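Local coordinates for protein transcriptional regulator, AraC family (PDB 3GRA) that probably acts as a sequence-specific DNA-binding transcription factor of the AraC family, of which this chain is the DJ-1/PfpI-like domain rather than the helix-turn-helix part, at residues L13-M18 and R50-L55; V76-L81 and G105-G110; P5-F10 and Q40-S45. All coordinates share one frame; numbering follows the deposited sequence.

Contact 1. Residues L13-M18 and R50-L55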
loop_
_atom_site.group_PDB
_atom_site.type_symbol
_atom_site.label_atom_id
_atom_site.label_comp_id
_atom_site.label_asym_id
_atom_site.label_seq_id
_atom_site.Cartn_x
_atom_site.Cartn_y
_atom_site.Cartn_z
ATOM N N LEU A 13 4.597 -3.090 10.939
ATOM C CA LEU A 13 5.874 -2.795 11.566
ATOM C C LEU A 13 6.502 -1.607 10.840
ATOM O O LEU A 13 6.131 -1.293 9.700
ATOM C CB LEU A 13 6.807 -4.009 11.472
ATOM C CG LEU A 13 6.325 -5.337 12.076
ATOM C CD1 LEU A 13 7.422 -6.385 11.950
ATOM C CD2 LEU A 13 5.955 -5.129 13.532
ATOM N N GLU A 14 7.450 -0.944 11.492
ATOM C CA GLU A 14 8.080 0.209 10.874
ATOM C C GLU A 14 8.716 -0.194 9.544
ATOM O O GLU A 14 9.358 -1.240 9.448
ATOM C CB GLU A 14 9.131 0.817 11.800
ATOM C CG GLU A 14 9.235 2.336 11.663
ATOM C CD GLU A 14 10.578 2.883 12.111
ATOM O OE1 GLU A 14 11.605 2.407 11.587
ATOM O OE2 GLU A 14 10.614 3.792 12.973
ATOM N N HIS A 15 8.506 0.635 8.524
ATOM C CA HIS A 15 9.050 0.417 7.179
ATOM C C HIS A 15 8.430 -0.787 6.467
ATOM O O HIS A 15 9.065 -1.418 5.623
ATOM C CB HIS A 15 10.579 0.265 7.240
ATOM C CG HIS A 15 11.263 1.360 8.002
ATOM N ND1 HIS A 15 10.916 2.685 7.866
ATOM C CD2 HIS A 15 12.276 1.327 8.899
ATOM C CE1 HIS A 15 11.683 3.424 8.648
ATOM N NE2 HIS A 15 12.518 2.623 9.284
ATOM N N PHE A 16 7.182 -1.089 6.808
ATOM C CA PHE A 16 6.464 -2.209 6.211
ATOM C C PHE A 16 6.247 -1.974 4.714
ATOM O O PHE A 16 6.024 -0.839 4.275
ATOM C CB PHE A 16 5.104 -2.373 6.898
ATOM C CG PHE A 16 4.116 -1.266 6.583
ATOM C CD1 PHE A 16 3.241 -1.383 5.505
ATOM C CD2 PHE A 16 4.047 -0.125 7.381
ATOM C CE1 PHE A 16 2.304 -0.386 5.229
ATOM C CE2 PHE A 16 3.115 0.881 7.118
ATOM C CZ PHE A 16 2.237 0.754 6.039
ATOM N N SER A 17 6.332 -3.044 3.936
ATOM C CA SER A 17 6.101 -2.949 2.500
ATOM C C SER A 17 4.670 -2.430 2.287
ATOM O O SER A 17 3.697 -3.116 2.600
ATOM C CB SER A 17 6.264 -4.328 1.874
ATOM O OG SER A 17 5.783 -4.317 0.549
HETATM N N MSE A 18 4.528 -1.217 1.772
HETATM C CA MSE A 18 3.182 -0.670 1.585
HETATM C C MSE A 18 2.394 -1.382 0.491
HETATM O O MSE A 18 1.175 -1.552 0.597
HETATM C CB MSE A 18 3.240 0.831 1.255
HETATM C CG MSE A 18 1.874 1.436 0.956
HETATM SE SE MSE A 18 0.849 1.693 2.411
HETATM C CE MSE A 18 1.290 3.402 2.699
ATOM N N ARG A 50 0.132 5.469 14.615
ATOM C CA ARG A 50 0.685 5.775 13.299
ATOM C C ARG A 50 1.898 4.902 13.002
ATOM O O ARG A 50 2.743 4.683 13.862
ATOM C CB ARG A 50 1.097 7.250 13.206
ATOM C CG ARG A 50 -0.045 8.248 13.316
ATOM C CD ARG A 50 0.416 9.638 12.902
ATOM N NE ARG A 50 1.556 10.093 13.697
ATOM C CZ ARG A 50 2.261 11.193 13.440
ATOM N NH1 ARG A 50 1.952 11.965 12.402
ATOM N NH2 ARG A 50 3.275 11.527 14.228
ATOM N N VAL A 51 1.979 4.403 11.775
ATOM C CA VAL A 51 3.096 3.566 11.377
ATOM C C VAL A 51 3.662 4.065 10.056
ATOM O O VAL A 51 2.923 4.377 9.127
ATOM C CB VAL A 51 2.659 2.102 11.202
ATOM C CG1 VAL A 51 3.872 1.234 10.927
ATOM C CG2 VAL A 51 1.928 1.624 12.451
ATOM N N LEU A 52 4.981 4.149 9.986
ATOM C CA LEU A 52 5.649 4.607 8.786
ATOM C C LEU A 52 5.873 3.433 7.845
ATOM O O LEU A 52 6.315 2.363 8.270
ATOM C CB LEU A 52 6.998 5.226 9.147
ATOM C CG LEU A 52 7.795 5.724 7.940
ATOM C CD1 LEU A 52 7.106 6.947 7.331
ATOM C CD2 LEU A 52 9.217 6.062 8.383
ATOM N N SER A 53 5.573 3.641 6.569
ATOM C CA SER A 53 5.753 2.608 5.552
ATOM C C SER A 53 7.049 2.877 4.779
ATOM O O SER A 53 7.691 3.919 4.963
ATOM C CB SER A 53 4.595 2.625 4.568
ATOM O OG SER A 53 4.670 3.790 3.781
ATOM N N ASP A 54 7.395 1.942 3.898
ATOM C CA ASP A 54 8.606 2.017 3.107
ATOM C C ASP A 54 8.533 3.102 2.049
ATOM O O ASP A 54 9.493 3.347 1.328
ATOM C CB ASP A 54 8.892 0.654 2.466
ATOM C CG ASP A 54 7.827 0.234 1.448
ATOM O OD1 ASP A 54 6.642 0.602 1.604
ATOM O OD2 ASP A 54 8.181 -0.496 0.504
ATOM N N LEU A 55 7.382 3.742 1.965
ATOM C CA LEU A 55 7.162 4.808 1.007
ATOM C C LEU A 55 7.242 6.189 1.673
ATOM O O LEU A 55 6.983 7.195 1.036
ATOM C CB LEU A 55 5.785 4.640 0.354
ATOM C CG LEU A 55 5.491 3.450 -0.571
ATOM C CD1 LEU A 55 4.056 3.579 -1.117
ATOM C CD2 LEU A 55 6.480 3.418 -1.724
HETATM O O HOH W 1 10.198 4.084 5.897
#
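H15 and L52, F16 and D54, and M18 and D54 are joined by three hydrogen bonds. H15 N gives its hydrogen to L52 O at 2.8 Å, just where a type II turn from L13 to F16 brings that amide round. Next, D54 N donates to F16 O over 3.1 Å, from above the carbonyl plane. The third bond comes from a side chain: D54 OD1 accepts from M18 N at 2.8 Å, M18 N standing above the carboxylate plane, 44° out of it. CG of D54 sits between its own N and carbonyl carbon (chi1 65°), and OD1 reaches the start of helix 18-34; a negative charge there would be expected to suit the helix dipole. A water gives a hydrogen to S53 O at 2.7 Å; its very short link to H15 ND1 is doubtful.

The apolar part centres on the F16 ring. S53 CB rests over one face in a CH-pi contact, 3.6 Å from the ring centroid and displaced toward the CE2-CZ rim, while V51 CG1 approaches F16 CD2 obliquely at 3.8 Å. S53 OG accepts from L55 N in an ST turn and is also bonded to L57 O. The selenomethionine M18 and L55 cross at about a right angle, CG of M18 against CD1 of L55. L52 CD2 meets the H15 ring at its edge, 3.6 Å from CE1.

The loop thus sits between strand 6-12 and helix 18-34, where S17 is the N-cap residue. L59 of strand 58-60 packs on F16 and M18, and T22 of the second subunit touches M18 and L55.

Contact 2. Residues V76-L81 and G105-G110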
loop_
_atom_site.group_PDB
_atom_site.type_symbol
_atom_site.label_atom_id
_atom_site.label_comp_id
_atom_site.label_asym_id
_atom_site.label_seq_id
_atom_site.Cartn_x
_atom_site.Cartn_y
_atom_site.Cartn_z
ATOM N N VAL A 76 -1.829 -11.098 10.872
ATOM C CA VAL A 76 -0.743 -11.039 9.909
ATOM C C VAL A 76 0.342 -10.016 10.273
ATOM O O VAL A 76 0.049 -8.850 10.564
ATOM C CB VAL A 76 -1.288 -10.681 8.515
ATOM C CG1 VAL A 76 -0.211 -10.897 7.459
ATOM C CG2 VAL A 76 -2.527 -11.528 8.204
ATOM N N VAL A 77 1.598 -10.460 10.254
ATOM C CA VAL A 77 2.708 -9.577 10.554
ATOM C C VAL A 77 3.238 -9.033 9.231
ATOM O O VAL A 77 3.697 -9.792 8.351
ATOM C CB VAL A 77 3.862 -10.297 11.296
ATOM C CG1 VAL A 77 4.972 -9.278 11.610
ATOM C CG2 VAL A 77 3.352 -10.931 12.583
ATOM N N CYS A 78 3.151 -7.716 9.088
ATOM C CA CYS A 78 3.607 -7.060 7.879
ATOM C C CYS A 78 4.953 -6.381 8.087
ATOM O O CYS A 78 5.101 -5.472 8.916
ATOM C CB CYS A 78 2.574 -6.038 7.411
ATOM S SG CYS A 78 0.929 -6.746 7.186
ATOM N N GLY A 79 5.930 -6.848 7.323
ATOM C CA GLY A 79 7.265 -6.304 7.394
ATOM C C GLY A 79 7.661 -5.666 6.087
ATOM O O GLY A 79 6.820 -5.395 5.226
ATOM N N GLY A 80 8.955 -5.424 5.937
ATOM C CA GLY A 80 9.464 -4.797 4.734
ATOM C C GLY A 80 10.967 -4.923 4.718
ATOM O O GLY A 80 11.559 -5.396 5.686
ATOM N N LEU A 81 11.576 -4.490 3.623
ATOM C CA LEU A 81 13.020 -4.551 3.439
ATOM C C LEU A 81 13.804 -3.909 4.574
ATOM O O LEU A 81 14.731 -4.514 5.122
ATOM C CB LEU A 81 13.407 -3.865 2.124
ATOM C CG LEU A 81 14.915 -3.772 1.893
ATOM C CD1 LEU A 81 15.490 -5.177 1.788
ATOM C CD2 LEU A 81 15.204 -2.968 0.629
ATOM N N GLY A 105 0.012 -15.096 10.004
ATOM C CA GLY A 105 0.621 -14.784 8.721
ATOM C C GLY A 105 1.736 -13.754 8.701
ATOM O O GLY A 105 2.031 -13.114 9.720
ATOM N N GLY A 106 2.347 -13.596 7.524
ATOM C CA GLY A 106 3.440 -12.649 7.347
ATOM C C GLY A 106 3.671 -12.241 5.901
ATOM O O GLY A 106 3.677 -13.092 5.003
ATOM N N LEU A 107 3.869 -10.943 5.675
ATOM C CA LEU A 107 4.114 -10.408 4.329
ATOM C C LEU A 107 5.539 -9.873 4.263
ATOM O O LEU A 107 6.040 -9.310 5.243
ATOM C CB LEU A 107 3.111 -9.285 3.993
ATOM C CG LEU A 107 1.612 -9.609 4.196
ATOM C CD1 LEU A 107 0.778 -8.372 3.852
ATOM C CD2 LEU A 107 1.179 -10.817 3.320
ATOM N N TRP A 108 6.178 -10.048 3.106
ATOM C CA TRP A 108 7.560 -9.637 2.866
ATOM C C TRP A 108 8.495 -10.507 3.717
ATOM O O TRP A 108 8.974 -11.526 3.233
ATOM C CB TRP A 108 7.762 -8.151 3.166
ATOM C CG TRP A 108 9.039 -7.624 2.554
ATOM C CD1 TRP A 108 10.299 -7.695 3.087
ATOM C CD2 TRP A 108 9.190 -7.064 1.247
ATOM N NE1 TRP A 108 11.228 -7.218 2.186
ATOM C CE2 TRP A 108 10.573 -6.822 1.049
ATOM C CE3 TRP A 108 8.289 -6.739 0.216
ATOM C CZ2 TRP A 108 11.076 -6.278 -0.141
ATOM C CZ3 TRP A 108 8.796 -6.193 -0.975
ATOM C CH2 TRP A 108 10.177 -5.969 -1.136
ATOM N N ASN A 109 8.751 -10.123 4.966
ATOM C CA ASN A 109 9.584 -10.948 5.853
ATOM C C ASN A 109 8.914 -11.232 7.187
ATOM O O ASN A 109 9.557 -11.685 8.129
ATOM C CB ASN A 109 10.960 -10.324 6.107
ATOM C CG ASN A 109 10.873 -8.901 6.582
ATOM O OD1 ASN A 109 10.052 -8.563 7.440
ATOM N ND2 ASN A 109 11.732 -8.050 6.031
ATOM N N GLY A 110 7.608 -10.992 7.266
ATOM C CA GLY A 110 6.903 -11.256 8.512
ATOM C C GLY A 110 7.087 -12.692 8.986
ATOM O O GLY A 110 6.991 -12.984 10.173
#
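V77 is bonded to the neighbouring strand through both its N and its O: V77 N donates to G105 O at 2.7 Å, almost straight at 176°, and V77 O accepts from L107 N at 2.9 Å. G79 N continues the parallel ladder to L107 O, which also takes a hydrogen from G110 N on the opposite face of its carbonyl plane. This is the tight end. With no side chain at G105, G106 and G110, the backbones can come close, and G106 CA lies 3.0 Å from V77 O in a CA-H...O contact. On one face of the sheet, C78 SG lies 3.7 Å from L107 CD1, and V76 CG1 touches L107 CG.

Past the strand ends the contact opens toward the exposed L81. One face of the W108 ring is covered by G80 CA and L81 N, G80 CA 3.7 Å from the centroid of the five-membered ring. N109 ND2 donates to G80 O at 2.7 Å from well above the carbonyl plane and has a second partner in Q131, whereas the buried N109 OD1 has no polar partner in the model.

The sharp turn at W108 (phi 68°) resembles the nucleophile elbow of DJ-1 relatives, with tryptophan where cysteine is usual. H128 stacks on W108. Strand 74-78, helix 90-100 and strand 103-107 form a beta-alpha-beta unit; strand 6-12 flanks 74-78 on its other edge, helix 161-176 packs on L107 and helix 110-117 on V77.

Contact 3. Residues P5-F10 and Q40-S45. With EDO (1,2-ethanediol), chain C.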
loop_
_atom_site.group_PDB
_atom_site.type_symbol
_atom_site.label_atom_id
_atom_site.label_comp_id
_atom_site.label_asym_id
_atom_site.label_seq_id
_atom_site.Cartn_x
_atom_site.Cartn_y
_atom_site.Cartn_z
ATOM N N PRO A 5 -18.366 -13.550 9.141
ATOM C CA PRO A 5 -17.328 -12.556 8.779
ATOM C C PRO A 5 -15.938 -13.003 9.224
ATOM O O PRO A 5 -15.666 -13.107 10.414
ATOM C CB PRO A 5 -17.721 -11.247 9.454
ATOM C CG PRO A 5 -18.480 -11.771 10.675
ATOM C CD PRO A 5 -19.288 -12.968 10.132
ATOM N N TYR A 6 -15.062 -13.287 8.269
ATOM C CA TYR A 6 -13.705 -13.714 8.611
ATOM C C TYR A 6 -12.944 -12.457 9.074
ATOM O O TYR A 6 -12.851 -11.477 8.336
ATOM C CB TYR A 6 -13.037 -14.345 7.381
ATOM C CG TYR A 6 -11.757 -15.088 7.693
ATOM C CD1 TYR A 6 -11.780 -16.339 8.308
ATOM C CD2 TYR A 6 -10.519 -14.522 7.404
ATOM C CE1 TYR A 6 -10.591 -17.006 8.629
ATOM C CE2 TYR A 6 -9.334 -15.167 7.717
ATOM C CZ TYR A 6 -9.368 -16.407 8.327
ATOM O OH TYR A 6 -8.172 -17.024 8.614
ATOM N N ARG A 7 -12.436 -12.482 10.300
ATOM C CA ARG A 7 -11.710 -11.339 10.865
ATOM C C ARG A 7 -10.200 -11.444 10.741
ATOM O O ARG A 7 -9.592 -12.358 11.284
ATOM C CB ARG A 7 -12.048 -11.155 12.352
ATOM C CG ARG A 7 -13.294 -10.322 12.641
ATOM C CD ARG A 7 -13.149 -9.605 13.984
ATOM N NE ARG A 7 -11.937 -8.779 14.016
ATOM C CZ ARG A 7 -11.810 -7.603 13.402
ATOM N NH1 ARG A 7 -12.823 -7.100 12.709
ATOM N NH2 ARG A 7 -10.665 -6.938 13.460
ATOM N N VAL A 8 -9.594 -10.496 10.036
ATOM C CA VAL A 8 -8.145 -10.493 9.880
ATOM C C VAL A 8 -7.511 -9.132 10.175
ATOM O O VAL A 8 -7.879 -8.120 9.591
ATOM C CB VAL A 8 -7.740 -10.942 8.463
ATOM C CG1 VAL A 8 -8.459 -10.090 7.437
ATOM C CG2 VAL A 8 -6.216 -10.831 8.280
ATOM N N ASP A 9 -6.552 -9.124 11.094
ATOM C CA ASP A 9 -5.839 -7.903 11.468
ATOM C C ASP A 9 -4.387 -7.949 10.982
ATOM O O ASP A 9 -3.766 -9.009 10.928
ATOM C CB ASP A 9 -5.865 -7.698 12.979
ATOM C CG ASP A 9 -7.133 -7.008 13.460
ATOM O OD1 ASP A 9 -7.987 -6.652 12.613
ATOM O OD2 ASP A 9 -7.264 -6.819 14.689
ATOM N N PHE A 10 -3.852 -6.778 10.657
ATOM C CA PHE A 10 -2.501 -6.661 10.147
ATOM C C PHE A 10 -1.612 -5.828 11.053
ATOM O O PHE A 10 -1.867 -4.642 11.257
ATOM C CB PHE A 10 -2.528 -6.003 8.763
ATOM C CG PHE A 10 -3.315 -6.767 7.731
ATOM C CD1 PHE A 10 -2.685 -7.669 6.886
ATOM C CD2 PHE A 10 -4.688 -6.551 7.582
ATOM C CE1 PHE A 10 -3.405 -8.350 5.898
ATOM C CE2 PHE A 10 -5.421 -7.223 6.601
ATOM C CZ PHE A 10 -4.778 -8.122 5.758
ATOM N N GLN A 40 -13.584 -8.662 7.856
ATOM C CA GLN A 40 -13.482 -7.498 8.737
ATOM C C GLN A 40 -11.982 -7.419 9.048
ATOM O O GLN A 40 -11.379 -8.402 9.488
ATOM C CB GLN A 40 -14.250 -7.699 10.047
ATOM C CG GLN A 40 -15.708 -8.048 9.877
ATOM C CD GLN A 40 -16.430 -8.147 11.208
ATOM O OE1 GLN A 40 -16.817 -7.134 11.793
ATOM N NE2 GLN A 40 -16.604 -9.373 11.700
ATOM N N PHE A 41 -11.381 -6.256 8.830
ATOM C CA PHE A 41 -9.947 -6.096 9.058
ATOM C C PHE A 41 -9.572 -4.758 9.705
ATOM O O PHE A 41 -10.323 -3.786 9.622
ATOM C CB PHE A 41 -9.226 -6.275 7.719
ATOM C CG PHE A 41 -10.058 -5.868 6.539
ATOM C CD1 PHE A 41 -10.139 -4.541 6.153
ATOM C CD2 PHE A 41 -10.838 -6.810 5.869
ATOM C CE1 PHE A 41 -10.988 -4.145 5.107
ATOM C CE2 PHE A 41 -11.690 -6.429 4.827
ATOM C CZ PHE A 41 -11.765 -5.094 4.449
ATOM N N THR A 42 -8.403 -4.724 10.346
ATOM C CA THR A 42 -7.927 -3.524 11.025
ATOM C C THR A 42 -6.403 -3.391 11.040
ATOM O O THR A 42 -5.685 -4.339 11.356
ATOM C CB THR A 42 -8.364 -3.499 12.497
ATOM O OG1 THR A 42 -9.732 -3.900 12.601
ATOM C CG2 THR A 42 -8.221 -2.099 13.064
ATOM N N PRO A 43 -5.890 -2.212 10.672
ATOM C CA PRO A 43 -4.438 -2.049 10.695
ATOM C C PRO A 43 -4.074 -1.860 12.176
ATOM O O PRO A 43 -4.754 -1.119 12.897
ATOM C CB PRO A 43 -4.215 -0.791 9.855
ATOM C CG PRO A 43 -5.478 0.009 10.085
ATOM C CD PRO A 43 -6.568 -1.035 10.101
ATOM N N LEU A 44 -3.037 -2.559 12.626
ATOM C CA LEU A 44 -2.608 -2.487 14.015
ATOM C C LEU A 44 -1.143 -2.055 14.183
ATOM O O LEU A 44 -0.292 -2.351 13.350
ATOM C CB LEU A 44 -2.802 -3.850 14.701
ATOM C CG LEU A 44 -4.185 -4.513 14.826
ATOM C CD1 LEU A 44 -3.993 -5.846 15.559
ATOM C CD2 LEU A 44 -5.168 -3.634 15.588
ATOM N N SER A 45 -0.870 -1.348 15.275
ATOM C CA SER A 45 0.475 -0.875 15.596
ATOM C C SER A 45 0.848 -1.341 16.987
ATOM O O SER A 45 0.025 -1.305 17.899
ATOM C CB SER A 45 0.539 0.650 15.570
ATOM O OG SER A 45 1.711 1.108 16.241
HETATM C C1 EDO C . 5.416 -1.438 14.981
HETATM O O1 EDO C . 4.031 -1.742 14.859
HETATM C C2 EDO C . 5.639 0.098 14.924
HETATM O O2 EDO C . 4.377 0.796 14.776
#
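R7-Q40 and F10-P43 pair in parallel register, with the short strand axes 4.7 Å apart and only 11° from parallel. Four backbone bonds carry the ladder: Q40 N to Y6 O, V8 N to Q40 O, F10 N to T42 O and L44 N to F10 O. In the middle F41 CA lies 2.9 Å from V8 O, a CA-H...O contact.

R7, D9, Q40 and T42 share one face of the sheet. The R7 chain bends at chi3 (56°), which turns NE back; its guanidinium lies beside the opposite strand. R7 NH2 donates in the guanidinium plane to T42 OG1 at 3.3 Å. The same R7 NH2 forms a 2.8 Å salt bridge with D9 OD1, so one nitrogen serves a partner on each strand; the paired charges would be expected to favour both ionised forms. Q40 O lies over one face of this flat group, off toward its rim. The D9 and T42 side chains run side by side, and L44 CD1 meets the carboxylate at D9 OD2, 3.5 Å away. At the exposed end, the Q40 amide lies alongside the P5 ring and is turned 82° from the guanidinium plane.

V8, F10 and F41 occupy the other face. F41 CB touches V8 CG1 at 3.9 Å and the edge of the F10 ring at CE2, 4.1 Å away. Helix 18-34 packs on this side: F21 meets F10 edge-to-face, and M25, V29 and N32 touch F41.

Beyond the paired residues, S45 OG shares a 3.1 Å hydrogen bond with O2 of an ethanediol, probably from the crystallisation liquor. Strand 6-12, helix 18-34 and strand 39-45 make a beta-alpha-beta crossover, the repeating unit of the alpha/beta sandwich in the DJ-1/PfpI family.

Contacts 2 and 3 belong to one sheet, in which strands 6-12 and 74-78 are neighbours: V76 N lies 2.8 Å from D9 O, a probable hydrogen bond. Contact 1 follows at the end of strand 6-12 and meets contact 2 through S17 N and G79 O, 2.7 Å apart and probably hydrogen-bonded. It touches contact 3 where V51 CG2 packs on S45 CB; the ethanediol, also bonded to L12 O and L46 N, lies at this junction. D91, a magnesium ligand in a structure of this protein, is about 9 Å from the V77 side chain and about 10 Å from that of L13; contact 3 lies away from this site, where no magnesium is bound in this chain.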